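Local atomic coordinates of terminal uridylyltransferase 1 (Trypanosoma brucei, PDB entry 5HZD), a protein that adds uridines to the 3' end of guide RNAs, ribosomal RNAs and some mRNAs from UTP during mitochondrial RNA editing in trypanosomes. Residues A[7-12]-A[481-486]; A[35-40]-A[487-492]; A[430-435]-A[462-467]. All coordinates share one frame; numbering follows the deposited sequence. Where two conformers were deposited one is given.

Interaction 1. Residues A[7-12]-A[481-486]; sequences SCDACP and VTKSLR. With ZN (zinc ion), chain B.
D9 brings its carboxylate to the first turn of helix 481-497, where T482 receives it with both backbone and side chain. The two side chains cross obliquely. D9 has CG between its backbone N and carbonyl carbon (chi1 66°), which carries the carboxyl group out of the zinc-binding loop toward the helix. OD1 takes two hydrogen bonds, from T482 OG1 at 2.7 Å and from T482 N at 2.9 Å; both donors lie on its syn side but on opposite faces of the carboxylate plane. OD2 accepts a weak but nearly straight bond from K483 N (3.3 Å). Beside this polar grip, T482 CG2 rests on A10 CB at 3.8 Å, while a water joins S7 O to V481 N. The same loop holds the metal of the atypical C2H2 finger: C8 SG lies 2.3 Å from the zinc ion, C11 is a second ligand, and H25 and H30 complete the site. C8 SG also accepts from A10 N. A carboxylate gripped at the amino end of a helix would be favoured as the anion by the main-chain N-H groups there, so this contact probably couples metal loop and helix electrostatically.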
ATOM      1  N   SER A   7     -31.850  -6.938  -8.443  1.00 19.82           N
ATOM      2  CA  SER A   7     -31.600  -7.216  -9.847  1.00 20.61           C
ATOM      3  C   SER A   7     -30.328  -8.046  -9.984  1.00 19.23           C
ATOM      4  O   SER A   7     -29.371  -7.908  -9.213  1.00 18.61           O
ATOM      5  CB  SER A   7     -31.490  -5.927 -10.673  1.00 19.97           C
ATOM      6  OG  SER A   7     -30.326  -5.182 -10.344  1.00 19.90           O
ATOM      7  N   CYS A   8     -30.355  -8.919 -10.991  1.00 19.65           N
ATOM      8  CA  CYS A   8     -29.204  -9.753 -11.350  1.00 19.30           C
ATOM      9  C   CYS A   8     -28.093  -8.925 -11.993  1.00 22.83           C
ATOM     10  O   CYS A   8     -28.370  -7.955 -12.713  1.00 23.05           O
ATOM     11  CB  CYS A   8     -29.675 -10.847 -12.304  1.00 21.63           C
ATOM     12  SG  CYS A   8     -28.344 -12.038 -12.595  1.00 21.64           S
ATOM     13  N   ASP A   9     -26.830  -9.280 -11.711  1.00 18.29           N
ATOM     14  CA  ASP A   9     -25.672  -8.606 -12.311  1.00 19.72           C
ATOM     15  C   ASP A   9     -25.109  -9.368 -13.522  1.00 22.29           C
ATOM     16  O   ASP A   9     -24.089  -8.963 -14.079  1.00 25.93           O
ATOM     17  CB  ASP A   9     -24.555  -8.398 -11.277  1.00 18.91           C
ATOM     18  CG  ASP A   9     -23.956  -9.708 -10.789  1.00 20.83           C
ATOM     19  OD1 ASP A   9     -24.653 -10.751 -10.893  1.00 19.54           O
ATOM     20  OD2 ASP A   9     -22.799  -9.674 -10.303  1.00 20.10           O
ATOM     21  N   ALA A  10     -25.769 -10.449 -13.921  1.00 22.11           N
ATOM     22  CA  ALA A  10     -25.240 -11.339 -14.970  1.00 23.52           C
ATOM     23  C   ALA A  10     -26.169 -11.455 -16.164  1.00 27.09           C
ATOM     24  O   ALA A  10     -25.825 -12.048 -17.184  1.00 31.56           O
ATOM     25  CB  ALA A  10     -24.957 -12.727 -14.404  1.00 23.48           C
ATOM     26  N   CYS A  11     -27.378 -10.927 -16.031  1.00 23.29           N
ATOM     27  CA  CYS A  11     -28.238 -10.781 -17.192  1.00 24.71           C
ATOM     28  C   CYS A  11     -29.021  -9.493 -17.012  1.00 29.41           C
ATOM     29  O   CYS A  11     -29.173  -9.017 -15.890  1.00 30.38           O
ATOM     30  CB  CYS A  11     -29.128 -11.994 -17.386  1.00 29.86           C
ATOM     31  SG  CYS A  11     -30.329 -12.254 -16.124  1.00 27.32           S
ATOM     32  N   PRO A  12     -29.479  -8.897 -18.118  1.00 36.93           N
ATOM     33  CA  PRO A  12     -29.990  -7.530 -17.982  1.00 40.16           C
ATOM     34  C   PRO A  12     -31.468  -7.457 -17.617  1.00 39.51           C
ATOM     35  O   PRO A  12     -31.965  -6.354 -17.432  1.00 46.31           O
ATOM     36  CB  PRO A  12     -29.770  -6.950 -19.381  1.00 41.74           C
ATOM     37  CG  PRO A  12     -29.929  -8.133 -20.284  1.00 39.78           C
ATOM     38  CD  PRO A  12     -29.357  -9.312 -19.526  1.00 37.87           C
ATOM     39  N   VAL A 481     -24.729  -9.844  -7.466  1.00 16.11           N
ATOM     40  CA  VAL A 481     -25.017 -11.139  -6.846  1.00 16.21           C
ATOM     41  C   VAL A 481     -24.111 -12.285  -7.319  1.00 16.80           C
ATOM     42  O   VAL A 481     -23.586 -13.031  -6.476  1.00 17.09           O
ATOM     43  CB  VAL A 481     -26.507 -11.524  -6.942  1.00 16.88           C
ATOM     44  CG1 VAL A 481     -26.964 -11.748  -8.384  1.00 17.52           C
ATOM     45  CG2 VAL A 481     -26.794 -12.761  -6.058  1.00 19.33           C
ATOM     46  N   THR A 482     -23.920 -12.445  -8.624  1.00 16.50           N
ATOM     47  CA  THR A 482     -23.053 -13.540  -9.075  1.00 18.94           C
ATOM     48  C   THR A 482     -21.620 -13.297  -8.637  1.00 19.48           C
ATOM     49  O   THR A 482     -20.940 -14.230  -8.181  1.00 17.94           O
ATOM     50  CB  THR A 482     -23.162 -13.832 -10.609  1.00 17.13           C
ATOM     51  OG1 THR A 482     -22.756 -12.676 -11.356  1.00 21.77           O
ATOM     52  CG2 THR A 482     -24.565 -14.189 -10.945  1.00 18.32           C
ATOM     53  N   LYS A 483     -21.145 -12.056  -8.708  1.00 15.50           N
ATOM     54  CA  LYS A 483     -19.793 -11.800  -8.238  1.00 14.90           C
ATOM     55  C   LYS A 483     -19.705 -12.127  -6.740  1.00 17.20           C
ATOM     56  O   LYS A 483     -18.682 -12.637  -6.266  1.00 17.10           O
ATOM     57  CB  LYS A 483     -19.376 -10.343  -8.510  1.00 20.60           C
ATOM     58  CG  LYS A 483     -19.041 -10.050  -9.963  1.00 26.64           C
ATOM     59  CD  LYS A 483     -18.226  -8.763 -10.102  1.00 28.88           C
ATOM     60  CE  LYS A 483     -17.947  -8.470 -11.567  1.00 40.68           C
ATOM     61  NZ  LYS A 483     -17.164  -7.213 -11.730  1.00 47.91           N
ATOM     62  N   SER A 484     -20.769 -11.844  -5.990  1.00 14.82           N
ATOM     63  CA  SER A 484     -20.718 -12.033  -4.526  1.00 17.13           C
ATOM     64  C   SER A 484     -20.609 -13.520  -4.210  1.00 19.13           C
ATOM     65  O   SER A 484     -19.957 -13.907  -3.237  1.00 14.61           O
ATOM     66  CB  SER A 484     -21.946 -11.428  -3.807  1.00 14.99           C
ATOM     67  OG  SER A 484     -23.112 -12.217  -3.988  1.00 15.46           O
ATOM     68  N   LEU A 485     -21.210 -14.352  -5.052  1.00 15.48           N
ATOM     69  CA  LEU A 485     -21.185 -15.787  -4.786  1.00 15.17           C
ATOM     70  C   LEU A 485     -19.815 -16.354  -5.175  1.00 15.00           C
ATOM     71  O   LEU A 485     -19.378 -17.357  -4.595  1.00 16.77           O
ATOM     72  CB  LEU A 485     -22.330 -16.493  -5.506  1.00 16.74           C
ATOM     73  CG  LEU A 485     -23.697 -16.067  -4.917  1.00 18.45           C
ATOM     74  CD1 LEU A 485     -24.834 -16.863  -5.545  1.00 18.11           C
ATOM     75  CD2 LEU A 485     -23.710 -16.195  -3.374  1.00 19.39           C
ATOM     76  N   ARG A 486     -19.142 -15.722  -6.139  1.00 14.91           N
ATOM     77  CA  ARG A 486     -17.729 -16.037  -6.393  1.00 15.60           C
ATOM     78  C   ARG A 486     -16.876 -15.746  -5.160  1.00 16.60           C
ATOM     79  O   ARG A 486     -15.988 -16.529  -4.810  1.00 15.18           O
ATOM     80  CB  ARG A 486     -17.196 -15.308  -7.645  1.00 16.82           C
ATOM     81  CG  ARG A 486     -17.856 -15.820  -8.930  1.00 23.65           C
ATOM     82  CD  ARG A 486     -17.482 -14.984 -10.165  1.00 25.63           C
ATOM     83  NE  ARG A 486     -16.041 -15.029 -10.412  1.00 31.18           N
ATOM     84  CZ  ARG A 486     -15.452 -15.986 -11.123  1.00 39.71           C
ATOM     85  NH1 ARG A 486     -16.184 -16.960 -11.646  1.00 42.26           N
ATOM     86  NH2 ARG A 486     -14.135 -15.974 -11.307  1.00 39.42           N
TER
HETATM   87 ZN    ZN B 701     -29.343 -13.299 -14.241  1.00 23.46          ZN
HETATM   88  O   HOH W   1     -26.830  -8.096  -8.004  1.00 17.70           O

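Interaction 2. Residues A[35-40]-A[487-492]; sequences PDHARL and VRTELY. With SO4 (sulfate ion), chain E.
H37 reaches across from the first turn of helix 37-47 to T489 and Y492 on helix 481-497, with H37 CA and T489 CA only 4.8 Å apart. Its CB lies 3.3 Å from T489 OG1, a hydroxyl hydrogen-bonded within its own helix to L485 O. CG stands anti to the backbone N (chi1 -179°), and the imidazole then runs past T489 with OG1 near the ring plane, at the edge, 3.7 Å from CD2. Further out, NE2 comes within 3.8 Å of Y492 CE2 and also touches R488 CB. The two aromatic planes meet obliquely, at 47°. At the very tip, NE2 is hydrogen-bonded to a water at 2.7 Å; that water is bonded in turn to Y492 OH at 2.9 Å and sits over the centre of one face of the R488 guanidinium. R41 gives Y492 OH a further partner.

This is helix-to-helix packing just beyond the zinc finger: the start of helix 37-47 lies against the middle of helix 481-497. One turn on from H37, L40 continues the interface, its CB 4.0 Å from Y492 CB and its CD1 set crosswise against T489 CG2. T489 CG2 also meets D36 CB. At the outer side R39 NH2 forms a salt bridge of 3.2 Å with D36 OD1; this oxygen lies in the guanidinium plane of R39, whose NH2 comes to it from above the carboxylate plane. The same guanidinium and R493 hold a sulfate, probably from the crystallisation liquor.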
ATOM      1  N   PRO A  35     -19.206 -21.804 -10.427  1.00 23.26           N
ATOM      2  CA  PRO A  35     -19.324 -23.257 -10.582  1.00 27.48           C
ATOM      3  C   PRO A  35     -19.046 -24.086  -9.330  1.00 29.04           C
ATOM      4  O   PRO A  35     -19.496 -25.232  -9.268  1.00 29.93           O
ATOM      5  CB  PRO A  35     -18.279 -23.573 -11.651  1.00 26.77           C
ATOM      6  CG  PRO A  35     -17.253 -22.500 -11.482  1.00 28.02           C
ATOM      7  CD  PRO A  35     -18.041 -21.265 -11.146  1.00 23.33           C
ATOM      8  N   ASP A  36     -18.319 -23.537  -8.361  1.00 25.93           N
ATOM      9  CA  ASP A  36     -17.974 -24.317  -7.169  1.00 25.02           C
ATOM     10  C   ASP A  36     -18.762 -23.881  -5.951  1.00 23.54           C
ATOM     11  O   ASP A  36     -18.581 -24.443  -4.871  1.00 25.00           O
ATOM     12  CB  ASP A  36     -16.470 -24.207  -6.873  1.00 23.48           C
ATOM     13  CG  ASP A  36     -15.612 -24.776  -7.997  1.00 34.86           C
ATOM     14  OD1 ASP A  36     -16.012 -25.811  -8.561  1.00 34.30           O
ATOM     15  OD2 ASP A  36     -14.551 -24.187  -8.315  1.00 40.04           O
ATOM     16  N   HIS A  37     -19.625 -22.881  -6.099  1.00 21.90           N
ATOM     17  CA  HIS A  37     -20.317 -22.331  -4.933  1.00 19.66           C
ATOM     18  C   HIS A  37     -21.149 -23.358  -4.171  1.00 25.36           C
ATOM     19  O   HIS A  37     -20.940 -23.575  -2.977  1.00 23.14           O
ATOM     20  CB  HIS A  37     -21.196 -21.120  -5.287  1.00 21.10           C
ATOM     21  CG  HIS A  37     -21.888 -20.523  -4.102  1.00 21.53           C
ATOM     22  ND1 HIS A  37     -23.245 -20.665  -3.877  1.00 20.40           N
ATOM     23  CD2 HIS A  37     -21.398 -19.826  -3.052  1.00 22.83           C
ATOM     24  CE1 HIS A  37     -23.556 -20.054  -2.745  1.00 18.70           C
ATOM     25  NE2 HIS A  37     -22.457 -19.546  -2.223  1.00 22.38           N
ATOM     26  N   ALA A  38     -22.122 -23.964  -4.843  1.00 31.31           N
ATOM     27  CA  ALA A  38     -23.043 -24.868  -4.166  1.00 30.17           C
ATOM     28  C   ALA A  38     -22.314 -26.056  -3.543  1.00 27.08           C
ATOM     29  O   ALA A  38     -22.636 -26.475  -2.433  1.00 25.69           O
ATOM     30  CB  ALA A  38     -24.107 -25.344  -5.127  1.00 27.64           C
ATOM     31  N   ARG A  39     -21.314 -26.564  -4.254  1.00 24.79           N
ATOM     32  CA  ARG A  39     -20.522 -27.718  -3.834  1.00 26.23           C
ATOM     33  C   ARG A  39     -19.661 -27.462  -2.602  1.00 27.08           C
ATOM     34  O   ARG A  39     -19.646 -28.257  -1.657  1.00 29.66           O
ATOM     35  CB  ARG A  39     -19.629 -28.187  -4.982  1.00 29.71           C
ATOM     36  CG  ARG A  39     -18.820 -29.431  -4.634  1.00 30.13           C
ATOM     37  CD  ARG A  39     -18.044 -29.947  -5.842  1.00 31.19           C
ATOM     38  NE  ARG A  39     -17.093 -28.948  -6.320  1.00 31.17           N
ATOM     39  CZ  ARG A  39     -15.873 -28.779  -5.820  1.00 31.73           C
ATOM     40  NH1 ARG A  39     -15.446 -29.550  -4.831  1.00 36.40           N
ATOM     41  NH2 ARG A  39     -15.083 -27.836  -6.304  1.00 33.85           N
ATOM     42  N   LEU A  40     -18.925 -26.358  -2.606  1.00 24.80           N
ATOM     43  CA  LEU A  40     -18.091 -26.062  -1.445  1.00 21.71           C
ATOM     44  C   LEU A  40     -18.942 -25.634  -0.258  1.00 24.49           C
ATOM     45  O   LEU A  40     -18.580 -25.896   0.892  1.00 23.37           O
ATOM     46  CB  LEU A  40     -17.049 -24.990  -1.777  1.00 18.27           C
ATOM     47  CG  LEU A  40     -15.970 -25.422  -2.769  1.00 21.93           C
ATOM     48  CD1 LEU A  40     -14.911 -24.331  -2.910  1.00 20.95           C
ATOM     49  CD2 LEU A  40     -15.339 -26.771  -2.349  1.00 26.01           C
ATOM     50  N   VAL A 487     -17.141 -14.635  -4.485  1.00 13.79           N
ATOM     51  CA  VAL A 487     -16.432 -14.304  -3.258  1.00 13.31           C
ATOM     52  C   VAL A 487     -16.743 -15.322  -2.161  1.00 15.31           C
ATOM     53  O   VAL A 487     -15.837 -15.850  -1.517  1.00 14.88           O
ATOM     54  CB  VAL A 487     -16.781 -12.886  -2.768  1.00 13.03           C
ATOM     55  CG1 VAL A 487     -16.103 -12.620  -1.418  1.00 13.32           C
ATOM     56  CG2 VAL A 487     -16.295 -11.858  -3.802  1.00 16.20           C
ATOM     57  N   ARG A 488     -18.027 -15.595  -1.940  1.00 13.71           N
ATOM     58  CA  ARG A 488     -18.405 -16.587  -0.939  1.00 15.14           C
ATOM     59  C   ARG A 488     -17.751 -17.932  -1.221  1.00 15.69           C
ATOM     60  O   ARG A 488     -17.360 -18.632  -0.286  1.00 15.41           O
ATOM     61  CB  ARG A 488     -19.922 -16.762  -0.859  1.00 18.07           C
ATOM     62  CG  ARG A 488     -20.687 -15.514  -0.350  1.00 16.71           C
ATOM     63  CD  ARG A 488     -20.269 -15.049   1.058  1.00 19.91           C
ATOM     64  NE  ARG A 488     -20.580 -16.046   2.086  1.00 20.46           N
ATOM     65  CZ  ARG A 488     -21.775 -16.218   2.658  1.00 20.58           C
ATOM     66  NH1 ARG A 488     -22.837 -15.477   2.312  1.00 20.66           N
ATOM     67  NH2 ARG A 488     -21.919 -17.139   3.600  1.00 21.52           N
ATOM     68  N   THR A 489     -17.669 -18.322  -2.493  1.00 14.38           N
ATOM     69  CA  THR A 489     -17.002 -19.581  -2.871  1.00 14.67           C
ATOM     70  C   THR A 489     -15.590 -19.633  -2.318  1.00 14.30           C
ATOM     71  O   THR A 489     -15.187 -20.645  -1.704  1.00 14.98           O
ATOM     72  CB  THR A 489     -16.886 -19.763  -4.403  1.00 15.03           C
ATOM     73  OG1 THR A 489     -18.196 -19.844  -4.975  1.00 16.10           O
ATOM     74  CG2 THR A 489     -16.160 -21.052  -4.757  1.00 20.23           C
ATOM     75  N   GLU A 490     -14.848 -18.547  -2.532  1.00 13.90           N
ATOM     76  CA  GLU A 490     -13.458 -18.501  -2.074  1.00 13.59           C
ATOM     77  C   GLU A 490     -13.335 -18.497  -0.549  1.00 15.55           C
ATOM     78  O   GLU A 490     -12.362 -19.059  -0.006  1.00 15.95           O
ATOM     79  CB  GLU A 490     -12.691 -17.330  -2.704  1.00 13.51           C
ATOM     80  CG  GLU A 490     -12.633 -17.381  -4.253  1.00 15.52           C
ATOM     81  CD  GLU A 490     -12.109 -18.705  -4.821  1.00 18.69           C
ATOM     82  OE1 GLU A 490     -11.200 -19.338  -4.221  1.00 20.53           O
ATOM     83  OE2 GLU A 490     -12.626 -19.147  -5.894  1.00 22.96           O
ATOM     84  N   LEU A 491     -14.298 -17.907   0.153  1.00 14.20           N
ATOM     85  CA  LEU A 491     -14.233 -17.950   1.622  1.00 13.29           C
ATOM     86  C   LEU A 491     -14.454 -19.391   2.100  1.00 15.41           C
ATOM     87  O   LEU A 491     -13.759 -19.851   3.022  1.00 15.95           O
ATOM     88  CB  LEU A 491     -15.269 -16.993   2.204  1.00 14.79           C
ATOM     89  CG  LEU A 491     -14.897 -15.528   2.012  1.00 12.56           C
ATOM     90  CD1 LEU A 491     -16.138 -14.660   2.191  1.00 13.76           C
ATOM     91  CD2 LEU A 491     -13.806 -15.090   3.000  1.00 12.53           C
ATOM     92  N   TYR A 492     -15.380 -20.127   1.476  1.00 15.74           N
ATOM     93  CA  TYR A 492     -15.557 -21.532   1.857  1.00 16.82           C
ATOM     94  C   TYR A 492     -14.297 -22.308   1.540  1.00 15.48           C
ATOM     95  O   TYR A 492     -13.898 -23.173   2.321  1.00 17.38           O
ATOM     96  CB  TYR A 492     -16.719 -22.214   1.104  1.00 15.08           C
ATOM     97  CG  TYR A 492     -18.085 -21.692   1.401  1.00 17.17           C
ATOM     98  CD1 TYR A 492     -18.572 -21.668   2.700  1.00 16.44           C
ATOM     99  CD2 TYR A 492     -18.915 -21.272   0.368  1.00 15.49           C
ATOM    100  CE1 TYR A 492     -19.852 -21.195   2.975  1.00 21.81           C
ATOM    101  CE2 TYR A 492     -20.194 -20.792   0.624  1.00 18.65           C
ATOM    102  CZ  TYR A 492     -20.654 -20.767   1.923  1.00 19.80           C
ATOM    103  OH  TYR A 492     -21.919 -20.284   2.195  1.00 22.18           O
TER
HETATM  104  S   SO4 E 704     -11.620 -27.466  -4.760  1.00 47.21           S
HETATM  105  O1  SO4 E 704     -12.242 -26.937  -5.975  1.00 50.02           O
HETATM  106  O2  SO4 E 704     -11.428 -26.391  -3.776  1.00 39.12           O
HETATM  107  O3  SO4 E 704     -10.320 -28.042  -5.111  1.00 49.99           O
HETATM  108  O4  SO4 E 704     -12.491 -28.501  -4.203  1.00 49.33           O
HETATM  109  O   HOH W   2     -22.785 -18.336   0.194  1.00 21.06           O

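Interaction 3. Residues A[430-435]-A[462-467]; sequences LGWHVE and ELCIED
Two irregular segments run with W432 CA 8.2 Å from C464 CA, W432 coming just after a Schellman motif in which G431, with phi 80°, turns the chain out of helix 427-430. The side chains bridge that separation. C464 CB approaches the rim of the indole near its plane, 3.8 Å from W432 CE3. The sulfur completes an oblique sulfur-aromatic contact: C464 SG lies 5.0 Å from the centroid of the W432 six-membered ring and 67° off its normal. W432 CH2 also comes within 3.9 Å of E466 CA, which lies obliquely to the ring, while I465 O meets the edge near the ring plane. N472, like E466 part of the proposed nucleotide recognition motif, takes the indole NE1 in a hydrogen bond.

L430 works between two partners. Its CD1 stands 3.6 Å above one face of the W432 ring, offset toward the rim, and also touches E466 CD at 3.7 Å. E466 has CG anti to its backbone N (chi1 180°) and an extended chain; its OE1 is held by S418 and by a salt bridge to R421, so the carboxylate is fixed where the leucine methyls lie against it. At the far end of the contact a water donates to E435 OE2 (2.7 Å) and E462 OE1, probably easing repulsion between the two acids. E435 OE2 also accepts from Y461 N and OE1 pairs with R460, while E462 OE2 is bonded to H19.

L430, W432, C464 and E466 all touch V416 of strand 415-416; I465 packs instead on helix 336-349, and E462 and L463 reach helix 481-497.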
ATOM      1  N   LEU A 430     -26.780   2.799   7.183  1.00 15.91           N
ATOM      2  CA  LEU A 430     -26.071   3.610   6.189  1.00 15.70           C
ATOM      3  C   LEU A 430     -26.918   3.992   4.977  1.00 16.10           C
ATOM      4  O   LEU A 430     -26.444   4.707   4.093  1.00 18.43           O
ATOM      5  CB  LEU A 430     -24.832   2.850   5.697  1.00 15.02           C
ATOM      6  CG  LEU A 430     -23.862   2.370   6.786  1.00 16.11           C
ATOM      7  CD1 LEU A 430     -22.554   1.846   6.161  1.00 15.44           C
ATOM      8  CD2 LEU A 430     -23.523   3.482   7.761  1.00 15.35           C
ATOM      9  N   GLY A 431     -28.139   3.472   4.926  1.00 16.56           N
ATOM     10  CA  GLY A 431     -29.028   3.670   3.793  1.00 17.02           C
ATOM     11  C   GLY A 431     -28.640   2.721   2.662  1.00 19.16           C
ATOM     12  O   GLY A 431     -28.957   2.985   1.498  1.00 23.68           O
ATOM     13  N   TRP A 432     -27.990   1.622   3.010  1.00 16.34           N
ATOM     14  CA  TRP A 432     -27.521   0.645   2.025  1.00 15.98           C
ATOM     15  C   TRP A 432     -28.442  -0.588   1.972  1.00 16.14           C
ATOM     16  O   TRP A 432     -28.080  -1.634   1.423  1.00 15.90           O
ATOM     17  CB  TRP A 432     -26.099   0.213   2.371  1.00 15.17           C
ATOM     18  CG  TRP A 432     -25.072   1.282   2.186  1.00 14.88           C
ATOM     19  CD1 TRP A 432     -25.280   2.580   1.783  1.00 16.07           C
ATOM     20  CD2 TRP A 432     -23.668   1.146   2.394  1.00 14.29           C
ATOM     21  NE1 TRP A 432     -24.082   3.251   1.725  1.00 14.78           N
ATOM     22  CE2 TRP A 432     -23.078   2.400   2.107  1.00 14.24           C
ATOM     23  CE3 TRP A 432     -22.854   0.096   2.826  1.00 15.37           C
ATOM     24  CZ2 TRP A 432     -21.702   2.622   2.219  1.00 13.76           C
ATOM     25  CZ3 TRP A 432     -21.505   0.289   2.909  1.00 13.79           C
ATOM     26  CH2 TRP A 432     -20.926   1.555   2.611  1.00 13.75           C
ATOM     27  N   HIS A 433     -29.644  -0.460   2.531  1.00 16.70           N
ATOM     28  CA  HIS A 433     -30.599  -1.570   2.554  1.00 19.74           C
ATOM     29  C   HIS A 433     -31.448  -1.643   1.280  1.00 18.96           C
ATOM     30  O   HIS A 433     -32.224  -2.589   1.097  1.00 22.63           O
ATOM     31  CB  HIS A 433     -31.512  -1.442   3.761  1.00 21.85           C
ATOM     32  CG  HIS A 433     -32.302  -0.180   3.765  1.00 19.03           C
ATOM     33  ND1 HIS A 433     -31.707   1.066   3.770  1.00 22.35           N
ATOM     34  CD2 HIS A 433     -33.638   0.038   3.733  1.00 20.71           C
ATOM     35  CE1 HIS A 433     -32.645   1.996   3.744  1.00 26.94           C
ATOM     36  NE2 HIS A 433     -33.825   1.400   3.724  1.00 25.19           N
ATOM     37  N   VAL A 434     -31.316  -0.635   0.421  1.00 18.99           N
ATOM     38  CA  VAL A 434     -32.021  -0.579  -0.863  0.53 20.92           C
ATOM     39  C   VAL A 434     -31.021  -0.171  -1.942  1.00 23.67           C
ATOM     40  O   VAL A 434     -30.227   0.742  -1.719  1.00 22.81           O
ATOM     41  CB  VAL A 434     -33.156   0.478  -0.826  0.53 23.98           C
ATOM     42  CG1 VAL A 434     -33.853   0.590  -2.183  0.53 22.61           C
ATOM     43  CG2 VAL A 434     -34.169   0.143   0.257  0.53 27.61           C
ATOM     44  N   GLU A 435     -31.046  -0.825  -3.114  1.00 20.71           N
ATOM     45  CA  GLU A 435     -30.213  -0.375  -4.218  1.00 19.03           C
ATOM     46  C   GLU A 435     -31.083   0.406  -5.191  1.00 21.66           C
ATOM     47  O   GLU A 435     -32.279   0.150  -5.310  1.00 28.80           O
ATOM     48  CB  GLU A 435     -29.576  -1.552  -4.979  1.00 20.10           C
ATOM     49  CG  GLU A 435     -28.537  -2.340  -4.230  1.00 18.32           C
ATOM     50  CD  GLU A 435     -28.065  -3.569  -5.030  1.00 19.20           C
ATOM     51  OE1 GLU A 435     -28.460  -3.703  -6.220  1.00 22.20           O
ATOM     52  OE2 GLU A 435     -27.321  -4.411  -4.478  1.00 17.42           O
ATOM     53  N   GLU A 462     -24.661  -5.750  -1.991  1.00 14.68           N
ATOM     54  CA  GLU A 462     -24.711  -7.166  -1.680  1.00 14.68           C
ATOM     55  C   GLU A 462     -23.718  -7.511  -0.594  1.00 14.17           C
ATOM     56  O   GLU A 462     -24.081  -8.109   0.439  1.00 15.19           O
ATOM     57  CB  GLU A 462     -24.364  -7.963  -2.934  1.00 16.98           C
ATOM     58  CG  GLU A 462     -24.715  -9.420  -2.855  1.00 21.55           C
ATOM     59  CD  GLU A 462     -26.213  -9.720  -2.821  1.00 19.89           C
ATOM     60  OE1 GLU A 462     -27.040  -9.054  -3.510  1.00 23.52           O
ATOM     61  OE2 GLU A 462     -26.565 -10.664  -2.087  1.00 24.82           O
ATOM     62  N   LEU A 463     -22.460  -7.172  -0.846  1.00 13.99           N
ATOM     63  CA  LEU A 463     -21.424  -7.305   0.168  1.00 13.29           C
ATOM     64  C   LEU A 463     -20.996  -5.908   0.550  1.00 16.05           C
ATOM     65  O   LEU A 463     -20.539  -5.140  -0.319  1.00 14.91           O
ATOM     66  CB  LEU A 463     -20.214  -8.048  -0.401  1.00 13.02           C
ATOM     67  CG  LEU A 463     -20.458  -9.394  -1.076  1.00 15.73           C
ATOM     68  CD1 LEU A 463     -19.100 -10.037  -1.371  1.00 15.50           C
ATOM     69  CD2 LEU A 463     -21.290 -10.291  -0.171  1.00 14.81           C
ATOM     70  N   CYS A 464     -21.140  -5.547   1.822  1.00 13.02           N
ATOM     71  CA  CYS A 464     -20.897  -4.162   2.216  1.00 12.93           C
ATOM     72  C   CYS A 464     -19.729  -3.997   3.165  1.00 12.54           C
ATOM     73  O   CYS A 464     -19.687  -4.638   4.227  1.00 13.53           O
ATOM     74  CB  CYS A 464     -22.146  -3.589   2.891  1.00 13.33           C
ATOM     75  SG  CYS A 464     -23.532  -3.445   1.743  1.00 15.67           S
ATOM     76  N   ILE A 465     -18.795  -3.117   2.798  1.00 12.30           N
ATOM     77  CA  ILE A 465     -17.664  -2.768   3.655  1.00 11.99           C
ATOM     78  C   ILE A 465     -17.615  -1.241   3.633  1.00 12.79           C
ATOM     79  O   ILE A 465     -17.489  -0.631   2.555  1.00 15.41           O
ATOM     80  CB  ILE A 465     -16.349  -3.328   3.089  1.00 12.51           C
ATOM     81  CG1 ILE A 465     -16.413  -4.854   3.035  1.00 11.65           C
ATOM     82  CG2 ILE A 465     -15.196  -2.891   3.966  1.00 14.17           C
ATOM     83  CD1 ILE A 465     -15.113  -5.466   2.463  1.00 13.76           C
ATOM     84  N   GLU A 466     -17.772  -0.627   4.797  1.00 12.90           N
ATOM     85  CA  GLU A 466     -17.795   0.832   4.882  1.00 12.30           C
ATOM     86  C   GLU A 466     -16.363   1.376   4.840  1.00 15.07           C
ATOM     87  O   GLU A 466     -15.489   0.936   5.611  1.00 13.53           O
ATOM     88  CB  GLU A 466     -18.516   1.263   6.170  1.00 12.68           C
ATOM     89  CG  GLU A 466     -18.588   2.806   6.359  1.00 17.10           C
ATOM     90  CD  GLU A 466     -19.482   3.294   7.500  1.00 20.81           C
ATOM     91  OE1 GLU A 466     -19.795   2.552   8.465  1.00 14.74           O
ATOM     92  OE2 GLU A 466     -19.903   4.474   7.433  1.00 23.19           O
ATOM     93  N   ASP A 467     -16.092   2.330   3.941  1.00 14.88           N
ATOM     94  CA  ASP A 467     -14.788   2.999   3.948  1.00 14.48           C
ATOM     95  C   ASP A 467     -14.678   3.879   5.202  1.00 13.14           C
ATOM     96  O   ASP A 467     -15.591   4.659   5.522  1.00 15.24           O
ATOM     97  CB  ASP A 467     -14.633   3.876   2.703  1.00 16.29           C
ATOM     98  CG  ASP A 467     -13.258   4.468   2.591  1.00 22.45           C
ATOM     99  OD1 ASP A 467     -12.970   5.436   3.307  1.00 25.63           O
ATOM    100  OD2 ASP A 467     -12.472   3.985   1.772  1.00 23.11           O
TER
HETATM  101  O   HOH W   3     -27.526  -6.958  -5.464  1.00 25.09           O

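Interactions 1 and 2 occupy successive turns of helix 481-497, their centres 14 Å apart, and meet where L485 O lies 3.5 Å from H37 CD2. The helix thus receives the zinc loop at its start and, farther along, the segment that follows the finger. Interaction 3, its centre 16 Å from that of interaction 1, joins the same helix through E462 CG, 3.4 Å from S484 OG, and reaches interaction 2 through L463 CD1 and V487 CB. From there 462-467 runs toward the UTP pocket, the I465 side chain lying about 7 Å from that of Y337. This continuity is consistent with the finger being required for proper folding of the catalytic domain.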